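Local coordinates for protein class I phosphodiesterase PDEB1 (Leishmania major, PDB 2R8Q) that belongs to the class I cyclic nucleotide phosphodiesterases, an all-helical catalytic domain that holds a zinc ion and a magnesium ion in its core, at residues V106-T111 with L138-D143; F102-D107 with A252-N257. One frame throughout, in Å; residues are numbered along the deposited sequence.

Overall arrangement
Contacts 1 and 2 both start from helix 102-118 and lie side by side in the buried core, their centres about 6 Å apart. V106 and D107 belong to both. Contact 1 joins this helix to the end of helix 127-139 and the turn after it, and across the segments it is apolar: a cysteine CB against a leucine methyl, and a valine against a histidine ring. Contact 2 reaches 145 residues along the chain to the end of helix 239-254, where metal bonds and ordered waters do the joining. The two meet at the zinc ion, to which each brings two protein ligands; contact 1 extends to the magnesium ion, contact 2 to the 3-isobutyl-1-methylxanthine.

Contact 1 of 2, residues V106-T111 with L138-D143; sequences VDVCQT and LVHDLD. With ZN (zinc ion), chain C; MG (magnesium ion), chain D.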
loop_
_atom_site.group_PDB
_atom_site.type_symbol
_atom_site.label_atom_id
_atom_site.label_comp_id
_atom_site.label_asym_id
_atom_site.label_seq_id
_atom_site.Cartn_x
_atom_site.Cartn_y
_atom_site.Cartn_z
ATOM N N VAL A 106 -10.291 3.773 -19.570
ATOM C CA VAL A 106 -10.113 3.676 -21.013
ATOM C C VAL A 106 -10.465 5.064 -21.555
ATOM O O VAL A 106 -9.777 5.605 -22.426
ATOM C CB VAL A 106 -11.062 2.612 -21.619
ATOM C CG1 VAL A 106 -11.117 2.751 -23.143
ATOM C CG2 VAL A 106 -10.575 1.220 -21.229
ATOM N N ASP A 107 -11.535 5.647 -21.020
ATOM C CA ASP A 107 -11.953 6.982 -21.432
ATOM C C ASP A 107 -10.885 8.033 -21.119
ATOM O O ASP A 107 -10.582 8.875 -21.955
ATOM C CB ASP A 107 -13.267 7.361 -20.742
ATOM C CG ASP A 107 -13.680 8.792 -21.018
ATOM O OD1 ASP A 107 -13.730 9.182 -22.204
ATOM O OD2 ASP A 107 -13.967 9.526 -20.045
ATOM N N VAL A 108 -10.312 7.994 -19.918
ATOM C CA VAL A 108 -9.292 8.977 -19.569
ATOM C C VAL A 108 -8.072 8.829 -20.478
ATOM O O VAL A 108 -7.492 9.821 -20.910
ATOM C CB VAL A 108 -8.880 8.851 -18.078
ATOM C CG1 VAL A 108 -7.696 9.760 -17.769
ATOM C CG2 VAL A 108 -10.058 9.237 -17.194
ATOM N N CYS A 109 -7.700 7.588 -20.781
ATOM C CA CYS A 109 -6.556 7.330 -21.652
ATOM C C CYS A 109 -6.809 7.918 -23.042
ATOM O O CYS A 109 -5.987 8.664 -23.572
ATOM C CB CYS A 109 -6.312 5.821 -21.745
ATOM S SG CYS A 109 -4.902 5.327 -22.774
ATOM N N GLN A 110 -7.961 7.591 -23.619
ATOM C CA GLN A 110 -8.320 8.082 -24.947
ATOM C C GLN A 110 -8.420 9.608 -24.970
ATOM O O GLN A 110 -7.982 10.264 -25.925
ATOM C CB GLN A 110 -9.651 7.451 -25.376
ATOM C CG GLN A 110 -10.050 7.660 -26.839
ATOM C CD GLN A 110 -10.740 8.989 -27.097
ATOM O OE1 GLN A 110 -11.531 9.461 -26.279
ATOM N NE2 GLN A 110 -10.461 9.588 -28.252
ATOM N N THR A 111 -8.985 10.170 -23.908
ATOM C CA THR A 111 -9.147 11.615 -23.801
ATOM C C THR A 111 -7.784 12.307 -23.737
ATOM O O THR A 111 -7.569 13.340 -24.380
ATOM C CB THR A 111 -9.969 11.974 -22.550
ATOM O OG1 THR A 111 -11.276 11.396 -22.658
ATOM C CG2 THR A 111 -10.095 13.480 -22.405
ATOM N N LEU A 138 -4.334 4.323 -17.435
ATOM C CA LEU A 138 -4.895 2.996 -17.207
ATOM C C LEU A 138 -4.776 2.462 -15.781
ATOM O O LEU A 138 -5.542 1.583 -15.386
ATOM C CB LEU A 138 -4.271 1.991 -18.187
ATOM C CG LEU A 138 -4.522 2.292 -19.668
ATOM C CD1 LEU A 138 -3.736 1.317 -20.537
ATOM C CD2 LEU A 138 -6.015 2.197 -19.965
ATOM N N VAL A 139 -3.833 2.986 -15.005
ATOM C CA VAL A 139 -3.645 2.515 -13.637
ATOM C C VAL A 139 -4.134 3.500 -12.583
ATOM O O VAL A 139 -4.173 3.164 -11.405
ATOM C CB VAL A 139 -2.144 2.262 -13.317
ATOM C CG1 VAL A 139 -1.525 1.336 -14.356
ATOM C CG2 VAL A 139 -1.393 3.586 -13.264
ATOM N N HIS A 140 -4.537 4.695 -13.003
ATOM C CA HIS A 140 -4.895 5.731 -12.038
ATOM C C HIS A 140 -6.044 5.527 -11.054
ATOM O O HIS A 140 -6.134 6.268 -10.076
ATOM C CB HIS A 140 -5.030 7.091 -12.750
ATOM C CG HIS A 140 -6.425 7.442 -13.155
ATOM N ND1 HIS A 140 -7.009 6.972 -14.312
ATOM C CD2 HIS A 140 -7.353 8.223 -12.554
ATOM C CE1 HIS A 140 -8.236 7.449 -14.406
ATOM N NE2 HIS A 140 -8.470 8.212 -13.353
ATOM N N ASP A 141 -6.901 4.533 -11.285
ATOM C CA ASP A 141 -8.015 4.254 -10.373
ATOM C C ASP A 141 -8.106 2.772 -9.988
ATOM O O ASP A 141 -9.148 2.313 -9.520
ATOM C CB ASP A 141 -9.356 4.682 -10.990
ATOM C CG ASP A 141 -9.703 6.120 -10.690
ATOM O OD1 ASP A 141 -9.404 6.569 -9.566
ATOM O OD2 ASP A 141 -10.290 6.791 -11.567
ATOM N N LEU A 142 -7.016 2.033 -10.163
ATOM C CA LEU A 142 -7.014 0.598 -9.859
ATOM C C LEU A 142 -7.682 0.179 -8.549
ATOM O O LEU A 142 -7.367 0.696 -7.485
ATOM C CB LEU A 142 -5.580 0.059 -9.873
ATOM C CG LEU A 142 -4.857 -0.014 -11.223
ATOM C CD1 LEU A 142 -3.360 -0.203 -10.995
ATOM C CD2 LEU A 142 -5.419 -1.157 -12.055
ATOM N N ASP A 143 -8.601 -0.775 -8.656
ATOM C CA ASP A 143 -9.313 -1.337 -7.508
ATOM C C ASP A 143 -10.177 -0.347 -6.727
ATOM O O ASP A 143 -10.386 -0.501 -5.521
ATOM C CB ASP A 143 -8.303 -2.034 -6.584
ATOM C CG ASP A 143 -8.965 -2.902 -5.524
ATOM O OD1 ASP A 143 -9.906 -3.654 -5.857
ATOM O OD2 ASP A 143 -8.525 -2.845 -4.354
HETATM ZN ZN ZN C . -10.374 8.774 -12.339
HETATM MG MG MG D . -9.346 8.568 -8.733
HETATM O O HOH W 1 -9.534 9.714 -10.589
HETATM O O HOH W 2 -12.204 9.615 -11.251
HETATM O O HOH W 3 -9.253 7.558 -6.762
HETATM O O HOH W 4 -8.917 10.430 -7.656
HETATM O O HOH W 5 -11.517 8.831 -8.368
#
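L138 and H140 pack against helix 102-118 where helix 127-139 runs out into the HD motif, the His-Asp pair H140-D141 that names the superfamily of these all-helical, metal-binding domains. L138 comes first. Its CB leaves the backbone alongside the helix, but CG stands anti to the carbonyl carbon (chi1 -61°) and carries CD2 across to C109 CB, 4.0 Å away. The backbones are nearest each other at this same pair. V139 begins a type I beta turn that ends at L142 and swings the next two side chains to the metals. The H140 ring meets V108 obliquely: CE1 lies 3.8 Å from V108 CG2, and V108 CB and CG1 are only slightly farther, so the whole branched end of the valine backs this one ring carbon. Beyond CE1, H140 NE2 binds the zinc ion at 2.2 Å, while ND1 is hydrogen-bonded to the backbone O of A137; tied at both nitrogens, the ring has little freedom to rotate. D141 follows, its CB over the centre of one face of the H140 ring, 4.3 Å above the plane. Its carboxylate bridges the two metals: OD2 of D141 binds the zinc ion at 2.1 Å and OD1 the magnesium ion at 2.2 Å, with water 1 joining both metals at 2.2 Å from each. H104 and D254 complete the protein ligands of the zinc ion. L142, which closes the turn, packs on helix 171-184; past it, the carboxylate of D143 forms a salt bridge through OD1 with R95 NE.

Contact 2 of 2, residues F102-D107 with A252-N257; sequences FYHVVD and AGDVSN. With ZN (zinc ion), chain C; IBM (3-isobutyl-1-methylxanthine), chain E.
The zinc site of the phosphodiesterase domain ties the first turns of helix 102-118 to the end of helix 239-254. H104 NE2 and D254 OD1 each bind the zinc ion at 2.2 Å. They stand 3.1 Å apart as neighbouring ligands, not as a hydrogen-bonded pair. OD1 lies at the edge of the H104 ring, in its plane, and the carboxylate is turned 38° from that plane. With CG anti to the backbone N (chi1 164°), the H104 ring extends from the helix to the metal; its other nitrogen, ND1, donates to water 6 at 2.9 Å, in the ring plane, which helps fix the ring's rotation. Water 6 in turn donates to D107 OD2, making D107 a second-shell partner of the zinc ligand. Water 7 donates to that same oxygen at 2.6 Å and also to S256 OG, while N257 ND2 donates to both waters, so D107 is linked to the other segment through water; its OD2 is 3.6 Å from N257 ND2. S256 OG is anchored by a hydrogen bond to G253 O, 2.7 Å. The amide's other end, N257 OD1, is hydrogen-bonded to Y99 and touches C10 of 3-isobutyl-1-methylxanthine at 3.7 Å. H104, backed by water 6 and D107 and linked through the waters to N257 of the ligand pocket, joins D254, H140 and D141 in the two-His, two-Asp zinc site characteristic of class I phosphodiesterases.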
loop_
_atom_site.group_PDB
_atom_site.type_symbol
_atom_site.label_atom_id
_atom_site.label_comp_id
_atom_site.label_asym_id
_atom_site.label_seq_id
_atom_site.Cartn_x
_atom_site.Cartn_y
_atom_site.Cartn_z
ATOM N N PHE A 102 -13.441 -0.146 -15.474
ATOM C CA PHE A 102 -12.464 -0.113 -16.553
ATOM C C PHE A 102 -12.786 0.916 -17.642
ATOM O O PHE A 102 -11.882 1.533 -18.199
ATOM C CB PHE A 102 -12.331 -1.516 -17.161
ATOM C CG PHE A 102 -11.248 -1.644 -18.201
ATOM C CD1 PHE A 102 -9.918 -1.357 -17.892
ATOM C CD2 PHE A 102 -11.557 -2.091 -19.484
ATOM C CE1 PHE A 102 -8.911 -1.515 -18.844
ATOM C CE2 PHE A 102 -10.558 -2.254 -20.447
ATOM C CZ PHE A 102 -9.233 -1.968 -20.129
ATOM N N TYR A 103 -14.064 1.117 -17.947
ATOM C CA TYR A 103 -14.427 2.078 -18.986
ATOM C C TYR A 103 -13.996 3.505 -18.673
ATOM O O TYR A 103 -13.684 4.273 -19.583
ATOM C CB TYR A 103 -15.930 2.030 -19.248
ATOM C CG TYR A 103 -16.412 0.650 -19.628
ATOM C CD1 TYR A 103 -17.321 -0.035 -18.824
ATOM C CD2 TYR A 103 -15.944 0.019 -20.782
ATOM C CE1 TYR A 103 -17.758 -1.314 -19.159
ATOM C CE2 TYR A 103 -16.371 -1.265 -21.123
ATOM C CZ TYR A 103 -17.277 -1.924 -20.309
ATOM O OH TYR A 103 -17.712 -3.192 -20.628
ATOM N N HIS A 104 -13.980 3.868 -17.394
ATOM C CA HIS A 104 -13.552 5.211 -17.019
ATOM C C HIS A 104 -12.081 5.432 -17.350
ATOM O O HIS A 104 -11.716 6.487 -17.863
ATOM C CB HIS A 104 -13.764 5.458 -15.518
ATOM C CG HIS A 104 -13.017 6.646 -14.986
ATOM N ND1 HIS A 104 -13.291 7.941 -15.382
ATOM C CD2 HIS A 104 -12.026 6.737 -14.069
ATOM C CE1 HIS A 104 -12.503 8.775 -14.725
ATOM N NE2 HIS A 104 -11.726 8.070 -13.922
ATOM N N VAL A 105 -11.226 4.450 -17.065
ATOM C CA VAL A 105 -9.806 4.656 -17.350
ATOM C C VAL A 105 -9.502 4.558 -18.841
ATOM O O VAL A 105 -8.579 5.203 -19.328
ATOM C CB VAL A 105 -8.888 3.704 -16.523
ATOM C CG1 VAL A 105 -9.137 3.934 -15.031
ATOM C CG2 VAL A 105 -9.123 2.245 -16.889
ATOM N N VAL A 106 -10.291 3.773 -19.570
ATOM C CA VAL A 106 -10.113 3.676 -21.013
ATOM C C VAL A 106 -10.465 5.064 -21.555
ATOM O O VAL A 106 -9.777 5.605 -22.426
ATOM C CB VAL A 106 -11.062 2.612 -21.619
ATOM C CG1 VAL A 106 -11.117 2.751 -23.143
ATOM C CG2 VAL A 106 -10.575 1.220 -21.229
ATOM N N ASP A 107 -11.535 5.647 -21.020
ATOM C CA ASP A 107 -11.953 6.982 -21.432
ATOM C C ASP A 107 -10.885 8.033 -21.119
ATOM O O ASP A 107 -10.582 8.875 -21.955
ATOM C CB ASP A 107 -13.267 7.361 -20.742
ATOM C CG ASP A 107 -13.680 8.792 -21.018
ATOM O OD1 ASP A 107 -13.730 9.182 -22.204
ATOM O OD2 ASP A 107 -13.967 9.526 -20.045
ATOM N N ALA A 252 -7.214 17.059 -15.866
ATOM C CA ALA A 252 -8.173 17.496 -16.876
ATOM C C ALA A 252 -8.917 16.296 -17.453
ATOM O O ALA A 252 -10.140 16.313 -17.572
ATOM C CB ALA A 252 -7.454 18.252 -17.996
ATOM N N GLY A 253 -8.178 15.254 -17.816
ATOM C CA GLY A 253 -8.821 14.076 -18.362
ATOM C C GLY A 253 -9.775 13.455 -17.357
ATOM O O GLY A 253 -10.846 12.970 -17.711
ATOM N N ASP A 254 -9.384 13.483 -16.089
ATOM C CA ASP A 254 -10.190 12.906 -15.024
ATOM C C ASP A 254 -11.544 13.602 -14.848
ATOM O O ASP A 254 -12.539 12.949 -14.519
ATOM C CB ASP A 254 -9.391 12.939 -13.716
ATOM C CG ASP A 254 -9.727 11.785 -12.796
ATOM O OD1 ASP A 254 -10.298 10.773 -13.265
ATOM O OD2 ASP A 254 -9.399 11.887 -11.594
ATOM N N VAL A 255 -11.596 14.912 -15.078
ATOM C CA VAL A 255 -12.857 15.648 -14.948
ATOM C C VAL A 255 -13.381 16.124 -16.302
ATOM O O VAL A 255 -14.122 17.106 -16.387
ATOM C CB VAL A 255 -12.715 16.874 -14.006
ATOM C CG1 VAL A 255 -12.336 16.407 -12.611
ATOM C CG2 VAL A 255 -11.681 17.851 -14.547
ATOM N N SER A 256 -13.015 15.398 -17.354
ATOM C CA SER A 256 -13.405 15.742 -18.721
ATOM C C SER A 256 -14.824 15.372 -19.146
ATOM O O SER A 256 -15.257 15.761 -20.229
ATOM C CB SER A 256 -12.430 15.104 -19.712
ATOM O OG SER A 256 -12.501 13.687 -19.660
ATOM N N ASN A 257 -15.541 14.619 -18.318
ATOM C CA ASN A 257 -16.900 14.216 -18.680
ATOM C C ASN A 257 -17.763 15.400 -19.116
ATOM O O ASN A 257 -18.522 15.298 -20.078
ATOM C CB ASN A 257 -17.591 13.511 -17.509
ATOM C CG ASN A 257 -17.026 12.123 -17.223
ATOM O OD1 ASN A 257 -17.353 11.520 -16.202
ATOM N ND2 ASN A 257 -16.190 11.611 -18.122
HETATM ZN ZN ZN C . -10.374 8.774 -12.339
HETATM N N9 IBM E . -17.807 15.126 -8.850
HETATM C C8 IBM E . -19.001 15.716 -8.512
HETATM N N7 IBM E . -19.856 15.780 -9.502
HETATM C C5 IBM E . -19.180 15.191 -10.561
HETATM C C4 IBM E . -17.921 14.785 -10.177
HETATM N N3 IBM E . -16.987 14.176 -10.940
HETATM C C2 IBM E . -17.365 13.955 -12.234
HETATM N N1 IBM E . -18.624 14.334 -12.712
HETATM C C6 IBM E . -19.529 14.948 -11.880
HETATM O O6 IBM E . -20.630 15.276 -12.294
HETATM O O2 IBM E . -16.576 13.411 -13.000
HETATM C C10 IBM E . -18.978 14.076 -14.100
HETATM C C11 IBM E . -15.689 13.782 -10.419
HETATM C C12 IBM E . -15.879 12.689 -9.364
HETATM C C13 IBM E . -15.835 11.307 -10.001
HETATM C C14 IBM E . -14.834 12.813 -8.264
HETATM O O HOH W 6 -14.975 8.728 -17.640
HETATM O O HOH W 7 -14.688 12.033 -20.496
HETATM O O HOH W 1 -9.534 9.714 -10.589
HETATM O O HOH W 2 -12.204 9.615 -11.251
#